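Local coordinates for tubulin-like protein CetZ1 (PDB 4B46), which binds GTP as a tubulin-like cytoskeletal protein and controls cell shape, being essential for the rod-shaped cells needed for efficient swimming, at residues A[181-184]-A[185-188]. Numbering follows the deposited sequence.
With GDP (guanosine-5'-diphosphate), chain B.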
loop_
_atom_site.group_PDB
_atom_site.type_symbol
_atom_site.label_atom_id
_atom_site.label_comp_id
_atom_site.label_asym_id
_atom_site.label_seq_id
_atom_site.Cartn_x
_atom_site.Cartn_y
_atom_site.Cartn_z
ATOM N N GLY A 181 8.935 18.019 -2.290
ATOM C CA GLY A 181 8.507 17.978 -3.679
ATOM C C GLY A 181 8.577 16.562 -4.209
ATOM O O GLY A 181 7.714 16.128 -4.973
ATOM N N GLY A 182 9.609 15.839 -3.786
ATOM C CA GLY A 182 9.778 14.448 -4.153
ATOM C C GLY A 182 8.651 13.594 -3.602
ATOM O O GLY A 182 8.112 12.743 -4.310
ATOM N N TYR A 183 8.293 13.825 -2.337
ATOM C CA TYR A 183 7.220 13.063 -1.697
ATOM C C TYR A 183 5.868 13.293 -2.367
ATOM O O TYR A 183 5.073 12.363 -2.486
ATOM C CB TYR A 183 7.131 13.358 -0.191
ATOM C CG TYR A 183 8.250 12.744 0.628
ATOM C CD1 TYR A 183 8.762 11.494 0.309
ATOM C CD2 TYR A 183 8.797 13.418 1.716
ATOM C CE1 TYR A 183 9.783 10.924 1.054
ATOM C CE2 TYR A 183 9.815 12.852 2.469
ATOM C CZ TYR A 183 10.307 11.607 2.123
ATOM O OH TYR A 183 11.323 11.037 2.853
ATOM N N ASP A 184 5.611 14.524 -2.809
ATOM C CA ASP A 184 4.358 14.824 -3.509
ATOM C C ASP A 184 4.210 13.988 -4.775
ATOM O O ASP A 184 3.128 13.486 -5.074
ATOM C CB ASP A 184 4.267 16.307 -3.879
ATOM C CG ASP A 184 4.019 17.197 -2.679
ATOM O OD1 ASP A 184 3.687 16.662 -1.598
ATOM O OD2 ASP A 184 4.168 18.433 -2.820
ATOM N N GLU A 185 5.297 13.848 -5.525
ATOM C CA GLU A 185 5.245 13.060 -6.747
ATOM C C GLU A 185 5.212 11.584 -6.423
ATOM O O GLU A 185 4.465 10.832 -7.046
ATOM C CB GLU A 185 6.405 13.418 -7.685
ATOM C CG GLU A 185 6.341 14.867 -8.124
ATOM C CD GLU A 185 7.555 15.311 -8.918
ATOM O OE1 GLU A 185 8.456 14.480 -9.168
ATOM O OE2 GLU A 185 7.605 16.500 -9.291
ATOM N N ILE A 186 5.990 11.168 -5.427
ATOM C CA ILE A 186 5.953 9.768 -4.997
ATOM C C ILE A 186 4.562 9.354 -4.509
ATOM O O ILE A 186 4.059 8.278 -4.866
ATOM C CB ILE A 186 7.004 9.466 -3.920
ATOM C CG1 ILE A 186 8.412 9.530 -4.527
ATOM C CG2 ILE A 186 6.752 8.092 -3.293
ATOM C CD1 ILE A 186 9.542 9.574 -3.493
ATOM N N ASN A 187 3.928 10.214 -3.720
ATOM C CA ASN A 187 2.585 9.905 -3.225
ATOM C C ASN A 187 1.554 9.765 -4.349
ATOM O O ASN A 187 0.627 8.974 -4.233
ATOM C CB ASN A 187 2.119 10.936 -2.188
ATOM C CG ASN A 187 2.960 10.911 -0.922
ATOM O OD1 ASN A 187 3.738 9.985 -0.702
ATOM N ND2 ASN A 187 2.793 11.925 -0.074
ATOM N N GLU A 188 1.717 10.535 -5.423
ATOM C CA GLU A 188 0.877 10.387 -6.616
ATOM C C GLU A 188 1.084 9.023 -7.262
ATOM O O GLU A 188 0.130 8.363 -7.667
ATOM C CB GLU A 188 1.211 11.464 -7.645
ATOM C CG GLU A 188 0.654 12.836 -7.339
ATOM C CD GLU A 188 -0.753 13.029 -7.882
ATOM O OE1 GLU A 188 -1.372 12.031 -8.314
ATOM O OE2 GLU A 188 -1.238 14.181 -7.877
HETATM P PB GDP B . 6.581 9.240 11.650
HETATM O O1B GDP B . 7.391 9.296 12.913
HETATM O O2B GDP B . 5.494 10.290 11.615
HETATM O O3B GDP B . 6.011 7.851 11.522
HETATM O O3A GDP B . 7.647 9.521 10.491
HETATM P PA GDP B . 7.269 10.002 9.014
HETATM O O1A GDP B . 5.997 9.390 8.535
HETATM O O2A GDP B . 7.260 11.504 8.955
HETATM O "O5'" GDP B . 8.546 9.448 8.196
HETATM C "C5'" GDP B . 8.756 8.034 8.176
HETATM C "C4'" GDP B . 9.349 7.633 6.838
HETATM O "O4'" GDP B . 8.389 7.811 5.811
HETATM C "C3'" GDP B . 10.483 8.550 6.418
HETATM O "O3'" GDP B . 11.692 8.017 6.940
HETATM C "C2'" GDP B . 10.443 8.526 4.898
HETATM O "O2'" GDP B . 11.093 7.356 4.397
HETATM C "C1'" GDP B . 8.999 8.276 4.587
HETATM N N9 GDP B . 8.171 9.443 4.253
HETATM C C8 GDP B . 7.986 10.558 4.990
HETATM N N7 GDP B . 7.076 11.372 4.392
HETATM C C5 GDP B . 6.647 10.743 3.270
HETATM C C6 GDP B . 5.680 11.012 2.184
HETATM O O6 GDP B . 5.004 12.075 2.152
HETATM N N1 GDP B . 5.558 10.084 1.227
HETATM C C2 GDP B . 6.260 8.937 1.213
HETATM N N2 GDP B . 6.074 8.069 0.192
HETATM N N3 GDP B . 7.154 8.617 2.176
HETATM C C4 GDP B . 7.370 9.468 3.201
#
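With CG anti to the carbonyl carbon in both Tyr183 (chi1 -73°) and Asn187 (chi1 -65°), and with Ile186 between them in sequence, Tyr183 and, one turn later, Ile186 and Asn187 converge on the guanine of GDP from a single helix. The phenol ring of Tyr183 lies over the base, with GDP C5 3.5 Å above the ring plane near its centre, and OH comes within 3.4 Å of the ribose carbon C2'. Ile186 turns its CG2 branch to GDP N2 and its CG1 branch to the tyrosine, CD1 lying 4.3 Å from CD1 of Tyr183. Asn187 reads the Watson-Crick edge of guanine: its OD1 accepts the N-H of GDP N1 at 2.7 Å and, weakly, one of GDP N2, while its ND2 donates to GDP O6 at 3.1 Å. These bonds fix the rotation of the amide and match the donor-acceptor pattern of guanine. Along the backbone, Asn187 N bonds to Tyr183 O at 2.7 Å, tying the residue that lies over the base to the one that bonds its edge, and Ile186 N bonds to Gly182 O at 2.9 Å. Replacing Tyr183 by an alanine would probably leave one face of the guanine without its aromatic cover and the base less firmly positioned against Asn187. Helix 179-198 follows strand 163-168 of the GTPase sheet; in the tubulin/FtsZ fold it is the core helix, and here its first turns meet Lys14, Val15 and Lys18 of helix 9-26 and the loop residues Glu142 and Asn169.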